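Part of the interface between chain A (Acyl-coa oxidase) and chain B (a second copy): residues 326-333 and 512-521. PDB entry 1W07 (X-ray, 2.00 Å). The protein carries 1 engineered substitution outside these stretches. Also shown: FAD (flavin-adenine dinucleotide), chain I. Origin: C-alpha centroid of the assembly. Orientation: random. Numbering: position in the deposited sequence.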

# COMPACT_ATOMS: atom_id res chain seq x y z
N ASP A 326 -6.43 21.68 -7.87
CA ASP A 326 -6.57 22.34 -9.18
C ASP A 326 -5.66 21.67 -10.24
O ASP A 326 -5.86 21.88 -11.44
N TYR A 327 -4.65 20.91 -9.80
CA TYR A 327 -3.73 20.22 -10.72
C TYR A 327 -4.38 18.98 -11.33
O TYR A 327 -4.94 18.14 -10.62
N LYS A 328 -4.32 18.87 -12.66
CA LYS A 328 -4.92 17.75 -13.37
C LYS A 328 -4.38 16.39 -12.96
O LYS A 328 -5.07 15.38 -13.08
N THR A 329 -3.15 16.35 -12.47
CA THR A 329 -2.58 15.09 -12.00
C THR A 329 -3.28 14.71 -10.69
O THR A 329 -3.61 13.53 -10.48
N GLN A 330 -3.54 15.69 -9.83
CA GLN A 330 -4.20 15.43 -8.55
C GLN A 330 -5.61 14.92 -8.82
O GLN A 330 -6.08 13.99 -8.18
N GLN A 331 -6.27 15.54 -9.80
CA GLN A 331 -7.62 15.16 -10.18
C GLN A 331 -7.64 13.77 -10.82
O GLN A 331 -8.50 12.94 -10.50
N ASN A 332 -6.69 13.49 -11.71
CA ASN A 332 -6.64 12.19 -12.38
C ASN A 332 -6.33 11.06 -11.40
O ASN A 332 -6.55 9.88 -11.70
N ARG A 333 -5.82 11.42 -10.22
CA ARG A 333 -5.51 10.44 -9.19
C ARG A 333 -6.64 10.32 -8.16
O ARG A 333 -6.98 9.23 -7.73
N PHE B 512 0.15 23.12 -20.80
CA PHE B 512 0.97 22.21 -20.00
C PHE B 512 0.15 21.74 -18.80
O PHE B 512 0.16 20.55 -18.47
N GLN B 513 -0.54 22.67 -18.14
CA GLN B 513 -1.36 22.36 -16.97
C GLN B 513 -2.56 21.49 -17.31
O GLN B 513 -2.96 20.61 -16.54
N GLU B 514 -3.16 21.75 -18.48
CA GLU B 514 -4.31 20.98 -18.93
C GLU B 514 -3.92 19.52 -19.20
O GLU B 514 -4.67 18.60 -18.88
N LEU B 515 -2.74 19.32 -19.79
CA LEU B 515 -2.29 17.98 -20.14
C LEU B 515 -1.31 17.35 -19.13
O LEU B 515 -0.56 16.43 -19.49
N LEU B 516 -1.33 17.81 -17.89
CA LEU B 516 -0.42 17.28 -16.87
C LEU B 516 -0.40 15.77 -16.79
O LEU B 516 0.68 15.18 -16.76
N ALA B 517 -1.57 15.14 -16.74
CA ALA B 517 -1.65 13.69 -16.65
C ALA B 517 -0.94 13.04 -17.84
O ALA B 517 -0.16 12.10 -17.67
N ASP B 518 -1.18 13.54 -19.03
CA ASP B 518 -0.55 12.98 -20.23
C ASP B 518 0.96 13.15 -20.19
O ASP B 518 1.71 12.26 -20.62
N LEU B 519 1.41 14.29 -19.68
CA LEU B 519 2.84 14.58 -19.63
C LEU B 519 3.57 13.66 -18.68
O LEU B 519 4.69 13.22 -18.96
N VAL B 520 2.94 13.35 -17.55
CA VAL B 520 3.53 12.46 -16.56
C VAL B 520 3.65 11.04 -17.14
O VAL B 520 4.63 10.33 -16.87
N GLU B 521 2.65 10.61 -17.91
CA GLU B 521 2.70 9.27 -18.50
C GLU B 521 3.84 9.17 -19.51
O GLU B 521 4.52 8.14 -19.58

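No direct hydrogen bond joins the two stretches; the polar links between them run through two waters. Water 1 accepts from A:Lys328 N at 2.8 Å and donates to B:Gln513 O at 2.6 Å. It thus ties the first turn of the chain A helix to a chain B helix near its end. Water 2 accepts from A:Asn332 ND2 at 3.0 Å and donates to B:Glu521 OE2 at 2.7 Å. Between these bridges the contact is van der Waals packing.

The helices 328-333 and 516-521 cross nearly at right angles, at 85°, and their axes approach to 8.8 Å. The backbones come close where A:Thr329 CA lies 4.9 Å from B:Ala517 CA. The small B:Ala517 side chain points toward chain A at this place. B:Ala517 CB lies 3.9 Å from A:Asn332 ND2. A:Asn332 also points toward the partner, with chi1 t, so its amide nitrogen meets both this methyl and water 2.

A:Thr329 leaves its CA sideways with chi1 p. Its methyl makes the closest contacts with B:Leu516, B:Ala517 and B:Val520: A:Thr329 CG2 lies 3.6 Å from B:Leu516 CB, 3.9 Å from B:Ala517 N and 3.7 Å from B:Val520 CG2. B:Val520 points toward chain A with chi1 t. The hydroxyl of A:Thr329 lies on the flavin-adenine dinucleotide side, with A:Thr329 OG1 3.2 Å from FAD C2A, yet A:Thr329 OG1 also borders B:Leu516 CD1 at 4.0 Å.

B:Leu516 points toward chain A with chi1 m and chi2 t. Besides A:Thr329, it meets A:Tyr327, where A:Tyr327 CB and B:Leu516 CD1 form an apolar contact at 4.2 Å. B:Leu516 CB also lies 4.1 Å from A:Lys328 CB.

A:Lys328 has the largest area covered by the other stretch. It points toward chain B with chi1 m, chi2 m, chi3 t and chi4 m. A:Lys328 CG rests 3.6 Å from B:Gln513 O and 3.7 Å from B:Glu514 O, so the aliphatic chain lies against carbonyls near a helix end. The ammonium turns back to its own helix, where A:Lys328 NZ donates to A:Gln331 OE1 at 2.8 Å. B:Glu514 starts away from chain A, but its end comes nearer through chi1 t and chi2 p. B:Glu514 OE2 is 3.8 Å from A:Lys328 CE.

A:Tyr327 is the N-cap residue of the chain A helix, with chi1 m. A:Tyr327 CD2 lies 3.7 Å from B:Gln513 OE1. B:Gln513 leaves its CA sideways, and m rotamers at chi1 and chi2 bring its amide nearer. One face of the tyrosine ring is covered by the FAD adenine, with A:Tyr327 CE1 3.4 Å from FAD C6A. The same ring therefore touches both the cofactor and the second subunit.

A:Gln330 points away from chain B. FAD O3B donates to A:Gln330 OE1 at 2.6 Å. A:Arg333 NH1 adds weak hydrogen bonds to FAD O3B at 3.0 Å and to FAD O2B at 3.3 Å. The start of this helix, with A:Tyr327 before it, contacts both the FAD and the second subunit.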

# COMPACT_ATOMS: atom_id res chain seq x y z
CB ASP A 326 -6.15 23.82 -9.11
CG ASP A 326 -7.24 24.76 -8.58
OD1 ASP A 326 -8.30 24.30 -8.11
OD2 ASP A 326 -6.99 25.98 -8.64
CB TYR A 327 -2.44 19.80 -9.99
CG TYR A 327 -1.59 20.98 -9.55
CD1 TYR A 327 -1.05 21.05 -8.27
CD2 TYR A 327 -1.37 22.06 -10.41
CE1 TYR A 327 -0.31 22.15 -7.86
CE2 TYR A 327 -0.64 23.17 -10.01
CZ TYR A 327 -0.11 23.21 -8.73
OH TYR A 327 0.64 24.30 -8.35
CB LYS A 328 -4.77 17.97 -14.87
CG LYS A 328 -5.89 18.85 -15.43
CD LYS A 328 -7.17 18.05 -15.70
CE LYS A 328 -8.34 18.96 -16.09
NZ LYS A 328 -8.76 19.89 -15.00
CB THR A 329 -1.04 15.19 -11.76
OG1 THR A 329 -0.74 16.37 -11.00
CG2 THR A 329 -0.28 15.23 -13.08
CB GLN A 330 -4.23 16.72 -7.70
CG GLN A 330 -4.50 16.49 -6.21
CD GLN A 330 -3.28 16.01 -5.41
OE1 GLN A 330 -2.22 15.70 -5.97
NE2 GLN A 330 -3.43 15.96 -4.10
CB GLN A 331 -8.19 16.21 -11.16
CG GLN A 331 -8.50 17.58 -10.51
CD GLN A 331 -8.86 18.67 -11.52
OE1 GLN A 331 -9.15 18.39 -12.69
NE2 GLN A 331 -8.85 19.92 -11.07
CB ASN A 332 -5.59 12.22 -13.50
CG ASN A 332 -5.49 10.89 -14.23
OD1 ASN A 332 -6.47 10.40 -14.80
ND2 ASN A 332 -4.31 10.31 -14.22
CB ARG A 333 -4.21 10.81 -8.48
CG ARG A 333 -2.97 10.66 -9.33
CD ARG A 333 -1.79 11.41 -8.73
NE ARG A 333 -1.39 10.84 -7.45
CZ ARG A 333 -0.57 11.46 -6.60
NH1 ARG A 333 -0.07 12.65 -6.90
NH2 ARG A 333 -0.23 10.87 -5.46
CB PHE B 512 2.23 22.92 -19.52
CG PHE B 512 3.29 21.98 -18.98
CD1 PHE B 512 4.24 21.42 -19.82
CD2 PHE B 512 3.32 21.64 -17.63
CE1 PHE B 512 5.20 20.54 -19.34
CE2 PHE B 512 4.28 20.75 -17.13
CZ PHE B 512 5.22 20.20 -17.98
CB GLN B 513 -1.84 23.66 -16.30
CG GLN B 513 -0.72 24.48 -15.65
CD GLN B 513 0.15 23.65 -14.70
OE1 GLN B 513 -0.36 22.92 -13.85
NE2 GLN B 513 1.46 23.79 -14.84
CB GLU B 514 -4.86 21.62 -20.21
CG GLU B 514 -6.14 20.99 -20.76
CD GLU B 514 -7.28 21.03 -19.76
OE1 GLU B 514 -7.36 22.01 -19.00
OE2 GLU B 514 -8.09 20.08 -19.74
CB LEU B 515 -1.65 18.01 -21.53
CG LEU B 515 -2.49 18.61 -22.66
CD1 LEU B 515 -1.68 18.63 -23.93
CD2 LEU B 515 -3.76 17.80 -22.88
CB LEU B 516 -0.75 17.84 -15.48
CG LEU B 516 -0.22 19.21 -15.08
CD1 LEU B 516 -0.41 19.40 -13.59
CD2 LEU B 516 1.25 19.34 -15.43
CB ALA B 517 -3.14 13.23 -16.57
CB ASP B 518 -1.10 13.67 -21.49
CG ASP B 518 -2.54 13.31 -21.78
OD1 ASP B 518 -3.31 13.06 -20.83
OD2 ASP B 518 -2.93 13.29 -22.97
CB LEU B 519 3.05 16.05 -19.25
CG LEU B 519 2.61 17.05 -20.34
CD1 LEU B 519 2.46 18.47 -19.76
CD2 LEU B 519 3.63 17.02 -21.46
CB VAL B 520 2.67 12.40 -15.27
CG1 VAL B 520 3.13 11.25 -14.39
CG2 VAL B 520 2.78 13.73 -14.53
CB GLU B 521 1.38 8.95 -19.18
CG GLU B 521 0.34 8.37 -18.24
CD GLU B 521 -0.97 8.10 -18.94
OE1 GLU B 521 -0.96 7.49 -20.03
OE2 GLU B 521 -2.02 8.47 -18.39
PA FAD I . 3.34 18.47 -1.87
O1A FAD I . 4.49 18.82 -2.74
O2A FAD I . 2.61 19.57 -1.21
O5B FAD I . 2.32 17.57 -2.72
C5B FAD I . 1.06 17.16 -2.18
C4B FAD I . 0.15 16.65 -3.30
O4B FAD I . 0.01 17.72 -4.26
C3B FAD I . 0.78 15.47 -4.04
O3B FAD I . -0.24 14.67 -4.63
C2B FAD I . 1.61 16.17 -5.11
O2B FAD I . 1.74 15.33 -6.26
C1B FAD I . 0.66 17.33 -5.48
N9A FAD I . 1.41 18.46 -6.08
C8A FAD I . 2.16 19.34 -5.42
N7A FAD I . 2.68 20.22 -6.28
C5A FAD I . 2.27 19.88 -7.50
C6A FAD I . 2.47 20.42 -8.77
N6A FAD I . 3.29 21.44 -8.96
N1A FAD I . 1.83 19.82 -9.86
C2A FAD I . 1.01 18.70 -9.66
N3A FAD I . 0.85 18.21 -8.44
C4A FAD I . 1.45 18.76 -7.37
N1 FAD I . 12.48 17.66 4.95
C2 FAD I . 13.67 18.27 5.40
O2 FAD I . 13.90 19.44 5.12
N3 FAD I . 14.56 17.52 6.18
C4 FAD I . 14.28 16.19 6.50
O4 FAD I . 15.09 15.53 7.15
C4X FAD I . 13.09 15.61 6.07
N5 FAD I . 12.74 14.30 6.45
C5X FAD I . 11.55 13.71 6.04
C6 FAD I . 11.18 12.46 6.53
C7 FAD I . 9.93 11.93 6.21
C7M FAD I . 9.56 10.56 6.78
C8 FAD I . 9.05 12.65 5.40
C8M FAD I . 7.68 12.08 5.03
C9 FAD I . 9.43 13.89 4.91
C9A FAD I . 10.67 14.44 5.22
N10 FAD I . 11.04 15.72 4.79
C10 FAD I . 12.20 16.34 5.29
C1' FAD I . 10.16 16.50 3.89
C2' FAD I . 10.28 15.99 2.46
O2' FAD I . 11.65 16.00 2.06
C3' FAD I . 9.45 16.77 1.43
O3' FAD I . 9.83 18.15 1.46
C4' FAD I . 7.95 16.67 1.69
O4' FAD I . 7.59 15.38 2.21
C5' FAD I . 7.20 16.93 0.38
O5' FAD I . 5.81 16.66 0.55
P FAD I . 4.73 17.86 0.51
O1P FAD I . 3.94 17.76 1.76
O2P FAD I . 5.44 19.12 0.21
O3P FAD I . 3.82 17.43 -0.74
O HOH W 1 -3.35 21.08 -14.05
O HOH W 2 -2.95 8.19 -15.90